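Local coordinates for protein probable glucarate dehydratase (Mycobacterium smegmatis str. MC2 155, PDB 3VDG) that probably dehydrates glucarate or a related acid sugar, as a member of the enolase superfamily with a metal site in its barrel domain, at residues Leu241-Asn246 against Ala259-Val264. Numbering follows the deposited sequence.
Sequences LRLDPN and AGLEGV. With NA (sodium ion), chain C; FMT (formic acid), chain B.
L243 and L261 meet through one methyl each. CD2 of L243 lies 3.9 Å from CD1 of L261, and the two side chains cross at about a right angle. In L243, chi1 of 175° puts CG anti to the backbone N, and CD2 then reaches L261. L241 and V264 form the second pair and approach at a slant. CD1 of L241 touches CG1 of V264 at 4.0 Å, while CB of L241 sits beside the carbonyl O of V264. No direct hydrogen bond joins the segments. A water bridges them instead: it accepts from L241 N and donates to V264 O at 2.7 Å.

The contact belongs to a beta-alpha-beta unit of the modified TIM barrel, (beta/alpha)7beta, of the enolase superfamily. Strand 241-244 is followed by a loop and then helix 251-260. Residues 261-264 lead on toward strand 267-269. L241 and L243 face the outer helical layer, where V229 and M226 of helix 222-235 also pack against this cluster. R242 points away from 259-264 and makes salt bridges with E266 and D370.

The C-terminal end of strand 241-244 carries the metal site. D244 OD2 binds the sodium ion at 2.4 Å, and E269 and N292 complete the protein ligands. D244 OD1 accepts from the backbone N two residues on, N246 N, at 2.9 Å, which makes an Asx turn; the N-H comes from above the carboxylate plane. OD1 also accepts from a sodium-bound water, so both carboxylate oxygens are held. N246 ND2 donates almost straight (171°) to O1 of a formic acid molecule, probably from the crystallisation liquor, which H343 also contacts by a hydrogen bond.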
loop_
_atom_site.group_PDB
_atom_site.type_symbol
_atom_site.label_atom_id
_atom_site.label_comp_id
_atom_site.label_asym_id
_atom_site.label_seq_id
_atom_site.Cartn_x
_atom_site.Cartn_y
_atom_site.Cartn_z
ATOM N N LEU A 241 8.963 26.413 8.890
ATOM C CA LEU A 241 10.369 26.173 9.258
ATOM C C LEU A 241 10.519 24.814 9.914
ATOM O O LEU A 241 9.648 24.365 10.661
ATOM C CB LEU A 241 10.871 27.240 10.258
ATOM C CG LEU A 241 10.822 28.706 9.811
ATOM C CD1 LEU A 241 11.321 29.598 10.936
ATOM C CD2 LEU A 241 11.647 28.941 8.554
ATOM N N ARG A 242 11.644 24.161 9.653
ATOM C CA ARG A 242 11.928 22.884 10.279
ATOM C C ARG A 242 13.365 22.890 10.711
ATOM O O ARG A 242 14.199 23.534 10.082
ATOM C CB ARG A 242 11.771 21.750 9.272
ATOM C CG ARG A 242 10.431 21.719 8.583
ATOM C CD ARG A 242 10.647 21.082 7.225
ATOM N NE ARG A 242 9.414 21.063 6.464
ATOM C CZ ARG A 242 9.289 20.506 5.273
ATOM N NH1 ARG A 242 10.336 19.923 4.685
ATOM N NH2 ARG A 242 8.116 20.542 4.671
ATOM N N LEU A 243 13.657 22.158 11.774
ATOM C CA LEU A 243 15.023 22.072 12.269
ATOM C C LEU A 243 15.347 20.590 12.457
ATOM O O LEU A 243 14.511 19.826 12.935
ATOM C CB LEU A 243 15.131 22.817 13.609
ATOM C CG LEU A 243 16.446 22.763 14.398
ATOM C CD1 LEU A 243 17.594 23.324 13.570
ATOM C CD2 LEU A 243 16.278 23.544 15.709
ATOM N N ASP A 244 16.560 20.196 12.081
ATOM C CA ASP A 244 16.955 18.794 12.100
ATOM C C ASP A 244 18.397 18.659 12.561
ATOM O O ASP A 244 19.325 18.886 11.783
ATOM C CB ASP A 244 16.816 18.230 10.686
ATOM C CG ASP A 244 17.379 16.824 10.550
ATOM O OD1 ASP A 244 17.616 16.131 11.575
ATOM O OD2 ASP A 244 17.577 16.404 9.397
ATOM N N PRO A 245 18.602 18.333 13.839
ATOM C CA PRO A 245 19.985 18.216 14.304
ATOM C C PRO A 245 20.506 16.777 14.234
ATOM O O PRO A 245 21.515 16.473 14.877
ATOM C CB PRO A 245 19.875 18.627 15.776
ATOM C CG PRO A 245 18.537 18.072 16.171
ATOM C CD PRO A 245 17.642 18.258 14.957
ATOM N N ASN A 246 19.824 15.897 13.494
ATOM C CA ASN A 246 20.302 14.506 13.347
ATOM C C ASN A 246 20.650 13.862 14.696
ATOM O O ASN A 246 21.714 13.267 14.850
ATOM C CB ASN A 246 21.521 14.450 12.408
ATOM C CG ASN A 246 21.143 14.595 10.930
ATOM O OD1 ASN A 246 21.546 15.553 10.255
ATOM N ND2 ASN A 246 20.367 13.641 10.423
ATOM N N ALA A 259 10.432 23.728 23.590
ATOM C CA ALA A 259 9.679 24.726 24.352
ATOM C C ALA A 259 10.041 26.109 23.858
ATOM O O ALA A 259 9.171 26.945 23.640
ATOM C CB ALA A 259 9.948 24.599 25.850
ATOM N N GLY A 260 11.330 26.338 23.631
ATOM C CA GLY A 260 11.800 27.623 23.159
ATOM C C GLY A 260 11.367 27.950 21.749
ATOM O O GLY A 260 11.320 29.109 21.375
ATOM N N LEU A 261 11.058 26.939 20.946
ATOM C CA LEU A 261 10.623 27.206 19.573
ATOM C C LEU A 261 9.120 26.953 19.373
ATOM O O LEU A 261 8.640 26.825 18.234
ATOM C CB LEU A 261 11.463 26.405 18.566
ATOM C CG LEU A 261 12.943 26.799 18.455
ATOM C CD1 LEU A 261 13.676 25.846 17.516
ATOM C CD2 LEU A 261 13.099 28.247 18.006
ATOM N N GLU A 262 8.379 26.878 20.475
ATOM C CA GLU A 262 6.938 26.718 20.386
ATOM C C GLU A 262 6.375 27.756 19.414
ATOM O O GLU A 262 6.732 28.926 19.481
ATOM C CB GLU A 262 6.280 26.872 21.761
ATOM C CG GLU A 262 4.758 26.853 21.690
ATOM C CD GLU A 262 4.098 26.588 23.030
ATOM O OE1 GLU A 262 4.800 26.615 24.056
ATOM O OE2 GLU A 262 2.875 26.338 23.061
ATOM N N GLY A 263 5.526 27.320 18.492
ATOM C CA GLY A 263 4.869 28.230 17.554
ATOM C C GLY A 263 5.740 28.707 16.406
ATOM O O GLY A 263 5.290 29.473 15.562
ATOM N N VAL A 264 6.990 28.259 16.365
ATOM C CA VAL A 264 7.899 28.670 15.303
ATOM C C VAL A 264 8.139 27.556 14.266
ATOM O O VAL A 264 8.221 27.831 13.059
ATOM C CB VAL A 264 9.261 29.134 15.875
ATOM C CG1 VAL A 264 10.158 29.639 14.761
ATOM C CG2 VAL A 264 9.066 30.234 16.915
HETATM NA NA NA C . 16.038 14.678 8.618
HETATM C C FMT B . 20.264 13.312 6.938
HETATM O O1 FMT B . 19.327 13.555 7.691
HETATM O O2 FMT B . 20.169 12.327 6.037
HETATM O O HOH W 1 6.842 27.019 10.849
HETATM O O HOH W 2 17.135 13.609 10.420
HETATM O O HOH W 3 17.403 14.857 6.784
#